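Local coordinates for protein geranyltranstransferase (Marinomonas sp. MED121, PDB 4F62) that probably condenses allylic and homoallylic isoprenoid diphosphates into longer prenyl diphosphates, as farnesyl diphosphate synthases do, at residues Y11-V16 against G44-R49; Y54-L59 against A187-G192; V145-R150 against T181-K186. All blocks are in the same frame, centred on the assembly; numbering follows the deposited sequence.

Interaction 1 (Y11-V16 against G44-R49)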
loop_
_atom_site.group_PDB
_atom_site.type_symbol
_atom_site.label_atom_id
_atom_site.label_comp_id
_atom_site.label_asym_id
_atom_site.label_seq_id
_atom_site.Cartn_x
_atom_site.Cartn_y
_atom_site.Cartn_z
ATOM N N TYR A 11 7.243 27.405 -1.506
ATOM C CA TYR A 11 6.516 27.128 -0.259
ATOM C C TYR A 11 6.098 25.661 -0.130
ATOM O O TYR A 11 6.384 25.005 0.888
ATOM C CB TYR A 11 5.296 28.059 -0.118
ATOM C CG TYR A 11 4.440 27.758 1.104
ATOM C CD1 TYR A 11 4.772 28.263 2.358
ATOM C CD2 TYR A 11 3.306 26.971 0.996
ATOM C CE1 TYR A 11 3.985 27.977 3.479
ATOM C CE2 TYR A 11 2.521 26.671 2.103
ATOM C CZ TYR A 11 2.862 27.179 3.338
ATOM O OH TYR A 11 2.079 26.874 4.427
ATOM N N THR A 12 5.418 25.141 -1.152
ATOM C CA THR A 12 4.881 23.784 -1.077
ATOM C C THR A 12 5.955 22.697 -1.138
ATOM O O THR A 12 5.832 21.655 -0.492
ATOM C CB THR A 12 3.806 23.534 -2.162
ATOM O OG1 THR A 12 4.365 23.808 -3.442
ATOM C CG2 THR A 12 2.631 24.465 -1.950
ATOM N N GLN A 13 6.982 22.917 -1.949
ATOM C CA GLN A 13 8.104 21.985 -1.998
ATOM C C GLN A 13 8.811 21.899 -0.636
ATOM O O GLN A 13 9.056 20.807 -0.144
ATOM C CB GLN A 13 9.083 22.374 -3.123
ATOM C CG GLN A 13 8.546 22.035 -4.530
ATOM C CD GLN A 13 9.267 22.765 -5.672
ATOM O OE1 GLN A 13 10.137 23.621 -5.448
ATOM N NE2 GLN A 13 8.892 22.430 -6.907
ATOM N N SER A 14 9.142 23.050 -0.044
ATOM C CA SER A 14 9.721 23.078 1.300
ATOM C C SER A 14 8.777 22.399 2.291
ATOM O O SER A 14 9.197 21.590 3.124
ATOM C CB SER A 14 9.986 24.511 1.756
ATOM O OG SER A 14 10.884 25.151 0.863
ATOM N N ARG A 15 7.494 22.720 2.187
ATOM C CA ARG A 15 6.518 22.188 3.124
ATOM C C ARG A 15 6.398 20.663 3.034
ATOM O O ARG A 15 6.467 19.971 4.061
ATOM C CB ARG A 15 5.147 22.869 2.952
ATOM C CG ARG A 15 4.125 22.432 3.997
ATOM C CD ARG A 15 2.839 23.245 3.978
ATOM N NE ARG A 15 1.859 22.638 4.879
ATOM C CZ ARG A 15 0.999 23.312 5.636
ATOM N NH1 ARG A 15 0.976 24.634 5.599
ATOM N NH2 ARG A 15 0.162 22.655 6.434
ATOM N N VAL A 16 6.230 20.117 1.828
ATOM C CA VAL A 16 6.064 18.662 1.737
ATOM C C VAL A 16 7.367 17.921 2.064
ATOM O O VAL A 16 7.336 16.838 2.649
ATOM C CB VAL A 16 5.430 18.192 0.390
ATOM C CG1 VAL A 16 6.419 18.317 -0.775
ATOM C CG2 VAL A 16 4.915 16.751 0.506
ATOM N N GLY A 44 15.583 13.755 -6.220
ATOM C CA GLY A 44 14.962 15.047 -6.460
ATOM C C GLY A 44 13.482 14.967 -6.820
ATOM O O GLY A 44 12.732 14.177 -6.224
ATOM N N GLY A 45 13.065 15.788 -7.790
ATOM C CA GLY A 45 11.683 15.823 -8.258
ATOM C C GLY A 45 10.982 17.141 -7.943
ATOM O O GLY A 45 11.273 17.761 -6.922
ATOM N N LYS A 46 10.042 17.561 -8.790
ATOM C CA LYS A 46 9.440 18.895 -8.645
ATOM C C LYS A 46 8.168 18.986 -7.772
ATOM O O LYS A 46 7.623 20.082 -7.577
ATOM C CB LYS A 46 9.200 19.528 -10.020
ATOM C CG LYS A 46 10.487 19.850 -10.786
ATOM C CD LYS A 46 11.468 20.646 -9.913
ATOM C CE LYS A 46 12.681 21.135 -10.701
ATOM N NZ LYS A 46 12.363 22.300 -11.582
ATOM N N ARG A 47 7.719 17.850 -7.239
ATOM C CA ARG A 47 6.557 17.800 -6.333
ATOM C C ARG A 47 5.255 18.337 -6.948
ATOM O O ARG A 47 4.457 18.999 -6.264
ATOM C CB ARG A 47 6.839 18.566 -5.031
ATOM C CG ARG A 47 8.163 18.260 -4.389
ATOM C CD ARG A 47 8.313 16.773 -4.156
ATOM N NE ARG A 47 9.374 16.509 -3.189
ATOM C CZ ARG A 47 10.028 15.357 -3.077
ATOM N NH1 ARG A 47 9.743 14.345 -3.888
ATOM N NH2 ARG A 47 10.974 15.221 -2.156
ATOM N N ILE A 48 5.052 18.065 -8.233
ATOM C CA ILE A 48 3.848 18.493 -8.938
ATOM C C ILE A 48 2.586 18.057 -8.202
ATOM O O ILE A 48 1.644 18.835 -8.027
ATOM C CB ILE A 48 3.790 17.856 -10.322
ATOM C CG1 ILE A 48 4.961 18.338 -11.174
ATOM C CG2 ILE A 48 2.468 18.153 -10.980
ATOM C CD1 ILE A 48 5.010 19.800 -11.330
ATOM N N ARG A 49 2.565 16.807 -7.764
ATOM C CA ARG A 49 1.369 16.298 -7.097
ATOM C C ARG A 49 1.118 16.949 -5.731
ATOM O O ARG A 49 -0.009 17.362 -5.437
ATOM C CB ARG A 49 1.379 14.758 -7.063
ATOM C CG ARG A 49 1.254 14.182 -8.490
ATOM C CD ARG A 49 1.753 12.740 -8.628
ATOM N NE ARG A 49 1.903 12.367 -10.044
ATOM C CZ ARG A 49 2.901 12.771 -10.831
ATOM N NH1 ARG A 49 3.851 13.569 -10.349
ATOM N NH2 ARG A 49 2.951 12.376 -12.098
#
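Gln-13, on helix 5-23, reaches across to the turn that leads into helix 48-60 and gives its amide N-H to the backbone of Lys-46: NE2 to O is 2.8 Å, with an N-H...O angle of 152°. The donor sits above the carbonyl plane and not on a lone pair, and the oxygen is tilted from the amide plane as well. CG of Gln-13 lies anti to its carbonyl carbon, and the chain runs on extended, which carries NE2 to the turn. With an alanine here, the Lys-46 carbonyl would probably lose this N-H and a gap would open beside the Arg-47 methylenes. The close part of the contact lies inward. Gln-13 CG rests 3.8 Å from Arg-47 CG, and Val-16 CG1 meets the same Arg-47 CG at 4.0 Å, so two side chains of one helix face cover the aliphatic root of the arginine. The guanidinium of the buried Arg-47 makes salt bridges with Glu-75 and Asp-17 and a hydrogen bond to Leu-41 O. The outer side is looser. Lys-46 directs its CB away from the helix, and its exposed side chain, running past Tyr-289, is about 5 Å from a bound glycerol, probably from the crystallisation liquor. Gly-45 takes backbone angles that would jam a CB against the preceding carbonyl, and Arg-47 is the N-cap of helix 48-60. This glycine-glycine-lysine-arginine turn belongs to the GGKRIRP sequence of polyprenyl synthases, which in relatives contributes to binding the diphosphate of isopentenyl diphosphate.

Interaction 2 (Y54-L59 against A187-G192)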
loop_
_atom_site.group_PDB
_atom_site.type_symbol
_atom_site.label_atom_id
_atom_site.label_comp_id
_atom_site.label_asym_id
_atom_site.label_seq_id
_atom_site.Cartn_x
_atom_site.Cartn_y
_atom_site.Cartn_z
ATOM N N TYR A 54 -1.951 21.062 -2.442
ATOM C CA TYR A 54 -2.021 22.262 -1.620
ATOM C C TYR A 54 -2.829 23.345 -2.325
ATOM O O TYR A 54 -3.536 24.112 -1.666
ATOM C CB TYR A 54 -0.624 22.793 -1.300
ATOM C CG TYR A 54 0.162 21.937 -0.335
ATOM C CD1 TYR A 54 -0.256 21.776 0.986
ATOM C CD2 TYR A 54 1.340 21.311 -0.731
ATOM C CE1 TYR A 54 0.473 20.995 1.884
ATOM C CE2 TYR A 54 2.079 20.531 0.163
ATOM C CZ TYR A 54 1.646 20.380 1.463
ATOM O OH TYR A 54 2.385 19.616 2.339
ATOM N N ALA A 55 -2.703 23.420 -3.656
ATOM C CA ALA A 55 -3.403 24.456 -4.439
ATOM C C ALA A 55 -4.913 24.259 -4.381
ATOM O O ALA A 55 -5.675 25.219 -4.299
ATOM C CB ALA A 55 -2.933 24.456 -5.906
ATOM N N SER A 56 -5.347 23.006 -4.427
ATOM C CA SER A 56 -6.774 22.702 -4.385
ATOM C C SER A 56 -7.352 22.970 -3.003
ATOM O O SER A 56 -8.453 23.507 -2.885
ATOM C CB SER A 56 -7.022 21.246 -4.774
ATOM O OG SER A 56 -6.514 21.026 -6.072
ATOM N N ALA A 57 -6.614 22.595 -1.960
ATOM C CA ALA A 57 -7.039 22.904 -0.592
ATOM C C ALA A 57 -7.239 24.408 -0.428
ATOM O O ALA A 57 -8.224 24.853 0.158
ATOM C CB ALA A 57 -6.026 22.392 0.426
ATOM N N GLN A 58 -6.301 25.189 -0.958
ATOM C CA GLN A 58 -6.371 26.645 -0.870
ATOM C C GLN A 58 -7.561 27.208 -1.623
ATOM O O GLN A 58 -8.194 28.162 -1.181
ATOM C CB GLN A 58 -5.099 27.261 -1.429
ATOM C CG GLN A 58 -3.976 27.299 -0.450
ATOM C CD GLN A 58 -3.045 28.442 -0.734
ATOM O OE1 GLN A 58 -2.931 28.891 -1.879
ATOM N NE2 GLN A 58 -2.389 28.942 0.308
ATOM N N LEU A 59 -7.853 26.614 -2.769
ATOM C CA LEU A 59 -9.011 27.008 -3.555
ATOM C C LEU A 59 -10.291 26.999 -2.720
ATOM O O LEU A 59 -11.017 27.993 -2.689
ATOM C CB LEU A 59 -9.173 26.073 -4.745
ATOM C CG LEU A 59 -10.258 26.470 -5.740
ATOM C CD1 LEU A 59 -9.800 27.687 -6.512
ATOM C CD2 LEU A 59 -10.563 25.332 -6.676
ATOM N N ALA A 187 -6.324 12.501 -8.143
ATOM C CA ALA A 187 -6.318 12.246 -6.696
ATOM C C ALA A 187 -5.739 13.453 -5.965
ATOM O O ALA A 187 -6.196 13.818 -4.880
ATOM C CB ALA A 187 -5.515 11.010 -6.375
ATOM N N SER A 188 -4.730 14.076 -6.569
ATOM C CA SER A 188 -4.100 15.258 -5.976
ATOM C C SER A 188 -5.098 16.391 -5.737
ATOM O O SER A 188 -5.186 16.921 -4.627
ATOM C CB SER A 188 -2.944 15.757 -6.852
ATOM O OG SER A 188 -1.907 14.794 -6.907
ATOM N N VAL A 189 -5.848 16.771 -6.771
ATOM C CA VAL A 189 -6.802 17.864 -6.600
ATOM C C VAL A 189 -7.997 17.427 -5.744
ATOM O O VAL A 189 -8.470 18.204 -4.914
ATOM C CB VAL A 189 -7.270 18.504 -7.952
ATOM C CG1 VAL A 189 -6.067 18.833 -8.844
ATOM C CG2 VAL A 189 -8.235 17.592 -8.677
ATOM N N ARG A 190 -8.468 16.188 -5.923
ATOM C CA ARG A 190 -9.612 15.703 -5.146
ATOM C C ARG A 190 -9.278 15.629 -3.650
ATOM O O ARG A 190 -10.026 16.127 -2.786
ATOM C CB ARG A 190 -10.115 14.339 -5.672
ATOM C CG ARG A 190 -10.791 14.388 -7.049
ATOM C CD ARG A 190 -11.245 12.981 -7.499
ATOM N NE ARG A 190 -12.174 12.380 -6.537
ATOM C CZ ARG A 190 -13.476 12.649 -6.488
ATOM N NH1 ARG A 190 -14.013 13.506 -7.354
ATOM N NH2 ARG A 190 -14.244 12.067 -5.578
ATOM N N MET A 191 -8.146 15.011 -3.336
ATOM C CA MET A 191 -7.743 14.870 -1.940
ATOM C C MET A 191 -7.405 16.204 -1.287
ATOM O O MET A 191 -7.725 16.415 -0.127
ATOM C CB MET A 191 -6.573 13.898 -1.799
ATOM C CG MET A 191 -6.933 12.456 -2.199
ATOM S SD MET A 191 -5.456 11.428 -2.294
ATOM C CE MET A 191 -5.133 11.131 -0.551
ATOM N N GLY A 192 -6.754 17.089 -2.036
ATOM C CA GLY A 192 -6.457 18.417 -1.540
ATOM C C GLY A 192 -7.711 19.124 -1.072
ATOM O O GLY A 192 -7.779 19.595 0.070
#
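Ser-56 points its CB toward segment 187-192 and lays its hydroxyl against the root of Val-189: OG is 3.2 Å from Val-189 CA and equally 3.2 Å from Val-189 CB. These are van der Waals contacts. The polar need of the buried OG is met within its own helix, by a hydrogen bond to Leu-52 O, one turn back. With chi1 at -59° the hydroxyl swings to the backbone-N side of the serine, which serves both that bond and the approach to valine. Val-189 comes in flank first, with CG1 3.6 Å from the same OG, while Ser-56 CB touches the Val-189 carbonyl, 3.4 Å from its O. One turn on from Val-189, at Gly-192, small groups let the backbones meet. The two short axes come within 7.3 Å of each other and run in the same general sense, 38° apart. Such close helix packing through serine, alanine and glycine fits the all-helical isoprenoid synthase fold, here joining helix 48-60 to helix 170-194 in the buried body of the bundle. Ala-57 brings its methyl against the side of a backbone carbonyl oxygen, CB lying 3.3 Å from Gly-192 O, and that oxygen also accepts a hydrogen bond from Ser-195 OG. The CA atoms of this pair are just 4.6 Å apart. A CB on Gly-192 would point toward segment 54-59 and fall tightly against Ser-56 CB. On the other side of helix 170-194, Met-191 turns away and packs on Leu-140, Glu-143 and Leu-144 of helix 134-148.

Interaction 3 (V145-R150 against T181-K186); sequences VVASGR and TGALIK
Ser-148 OG is held by a hydrogen bond to Leu-144 O, one turn back in its own helix, and lies against a methyl of Leu-184, OG to CD2 being 3.8 Å. Its chi1 of -51° swings the hydroxyl back along the helix toward the carbonyl it binds, while its flank meets the leucine. The same CD2 leans on Ala-147 CB at 4.1 Å, which lets one leucine branch bridge two consecutive residues of the last turn of helix 134-148. Leu-74 and Ile-77 of helix 65-86 also pack on this leucine, tying a third helix of the isoprenoid synthase bundle to the pair. Beside the leucine the two alanines face each other, each CB directed at the opposite segment. Their methyls are 4.2 Å apart, yet each lies nearer to the other's backbone: Ala-147 CB is 3.6 Å from Ala-183 O, and Ala-183 CB is 3.5 Å from Ala-147 O. With nothing larger than a methyl on either residue, the CA atoms of Ala-147 and Ala-183 come to 4.9 Å. Helix 134-148 ends here, Gly-149 being the first residue to leave helical angles. The chain then turns to Arg-150, whose guanidinium forms a salt bridge with Glu-124 of the second subunit and a hydrogen bond to Ser-25 O of that same chain.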
loop_
_atom_site.group_PDB
_atom_site.type_symbol
_atom_site.label_atom_id
_atom_site.label_comp_id
_atom_site.label_asym_id
_atom_site.label_seq_id
_atom_site.Cartn_x
_atom_site.Cartn_y
_atom_site.Cartn_z
ATOM N N VAL A 145 -6.471 4.828 -2.916
ATOM C CA VAL A 145 -6.563 3.442 -3.357
ATOM C C VAL A 145 -7.045 3.362 -4.807
ATOM O O VAL A 145 -6.458 2.658 -5.639
ATOM C CB VAL A 145 -7.522 2.633 -2.444
ATOM C CG1 VAL A 145 -8.142 1.457 -3.201
ATOM C CG2 VAL A 145 -6.779 2.144 -1.210
ATOM N N VAL A 146 -8.104 4.094 -5.112
ATOM C CA VAL A 146 -8.693 3.988 -6.432
ATOM C C VAL A 146 -7.753 4.576 -7.494
ATOM O O VAL A 146 -7.741 4.117 -8.641
ATOM C CB VAL A 146 -10.111 4.616 -6.479
ATOM C CG1 VAL A 146 -10.040 6.114 -6.592
ATOM C CG2 VAL A 146 -10.888 4.051 -7.635
ATOM N N ALA A 147 -6.944 5.560 -7.095
ATOM C CA ALA A 147 -6.001 6.204 -8.008
ATOM C C ALA A 147 -4.729 5.394 -8.233
ATOM O O ALA A 147 -4.134 5.462 -9.304
ATOM C CB ALA A 147 -5.635 7.585 -7.503
ATOM N N SER A 148 -4.310 4.637 -7.223
ATOM C CA SER A 148 -2.989 4.006 -7.240
ATOM C C SER A 148 -2.998 2.547 -7.684
ATOM O O SER A 148 -1.968 2.025 -8.130
ATOM C CB SER A 148 -2.357 4.076 -5.841
ATOM O OG SER A 148 -2.397 5.401 -5.360
ATOM N N GLY A 149 -4.137 1.872 -7.528
ATOM C CA GLY A 149 -4.170 0.424 -7.702
ATOM C C GLY A 149 -4.749 -0.052 -9.021
ATOM O O GLY A 149 -4.571 0.588 -10.064
ATOM N N ARG A 150 -5.458 -1.176 -8.955
ATOM C CA ARG A 150 -6.064 -1.821 -10.119
ATOM C C ARG A 150 -7.057 -0.922 -10.845
ATOM O O ARG A 150 -7.358 -1.138 -12.024
ATOM C CB ARG A 150 -6.762 -3.123 -9.683
ATOM C CG ARG A 150 -7.992 -2.884 -8.809
ATOM C CD ARG A 150 -8.278 -4.066 -7.887
ATOM N NE ARG A 150 -9.482 -3.811 -7.103
ATOM C CZ ARG A 150 -10.714 -4.081 -7.533
ATOM N NH1 ARG A 150 -10.888 -4.645 -8.724
ATOM N NH2 ARG A 150 -11.766 -3.804 -6.770
ATOM N N THR A 181 -1.066 7.971 -15.467
ATOM C CA THR A 181 -0.660 9.221 -14.825
ATOM C C THR A 181 -1.844 10.120 -14.459
ATOM O O THR A 181 -1.739 10.935 -13.543
ATOM C CB THR A 181 0.337 10.014 -15.698
ATOM O OG1 THR A 181 -0.136 10.037 -17.048
ATOM C CG2 THR A 181 1.713 9.366 -15.674
ATOM N N GLY A 182 -2.957 9.979 -15.175
ATOM C CA GLY A 182 -4.111 10.839 -14.957
ATOM C C GLY A 182 -4.708 10.686 -13.554
ATOM O O GLY A 182 -5.054 11.673 -12.893
ATOM N N ALA A 183 -4.830 9.444 -13.097
ATOM C CA ALA A 183 -5.534 9.149 -11.846
ATOM C C ALA A 183 -4.905 9.817 -10.614
ATOM O O ALA A 183 -5.621 10.362 -9.769
ATOM C CB ALA A 183 -5.676 7.626 -11.653
ATOM N N LEU A 184 -3.575 9.806 -10.529
ATOM C CA LEU A 184 -2.886 10.401 -9.386
ATOM C C LEU A 184 -2.954 11.918 -9.434
ATOM O O LEU A 184 -2.977 12.581 -8.390
ATOM C CB LEU A 184 -1.420 9.962 -9.309
ATOM C CG LEU A 184 -1.005 8.734 -8.506
ATOM C CD1 LEU A 184 0.514 8.730 -8.368
ATOM C CD2 LEU A 184 -1.680 8.696 -7.119
ATOM N N ILE A 185 -2.967 12.469 -10.646
ATOM C CA ILE A 185 -3.138 13.905 -10.804
ATOM C C ILE A 185 -4.516 14.293 -10.296
ATOM O O ILE A 185 -4.681 15.300 -9.616
ATOM C CB ILE A 185 -3.036 14.322 -12.296
ATOM C CG1 ILE A 185 -1.629 14.047 -12.829
ATOM C CG2 ILE A 185 -3.422 15.778 -12.473
ATOM C CD1 ILE A 185 -0.529 14.768 -12.073
ATOM N N LYS A 186 -5.518 13.492 -10.645
ATOM C CA LYS A 186 -6.881 13.737 -10.168
ATOM C C LYS A 186 -7.004 13.521 -8.653
ATOM O O LYS A 186 -7.720 14.261 -7.962
ATOM C CB LYS A 186 -7.883 12.843 -10.914
ATOM C CG LYS A 186 -9.347 13.192 -10.639
ATOM C CD LYS A 186 -10.292 12.554 -11.677
ATOM C CE LYS A 186 -10.693 11.145 -11.269
ATOM N NZ LYS A 186 -12.176 10.945 -11.325
#

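The three contacts run as a chain through the bundle. Interactions 1 and 2 share helix 48-60, interactions 2 and 3 share helix 170-194, and in each case the centres are about 14 Å apart; interactions 1 and 3 stand about 19 Å apart. Interaction 1 leans on interaction 2 where Thr-12 CB meets Tyr-54 CD2 at 3.6 Å and where Arg-49 CB lies 3.3 Å from Ser-188 OG. Interactions 2 and 3 meet through Ala-187 CB and Ala-147 CB, 3.6 Å apart. Arg-49 also passes interaction 3, its NE 4.0 Å from Ile-185 CD1, and its NH1 donates a hydrogen bond to a glycerol, probably from the crystallisation liquor, near the diphosphate site of relatives.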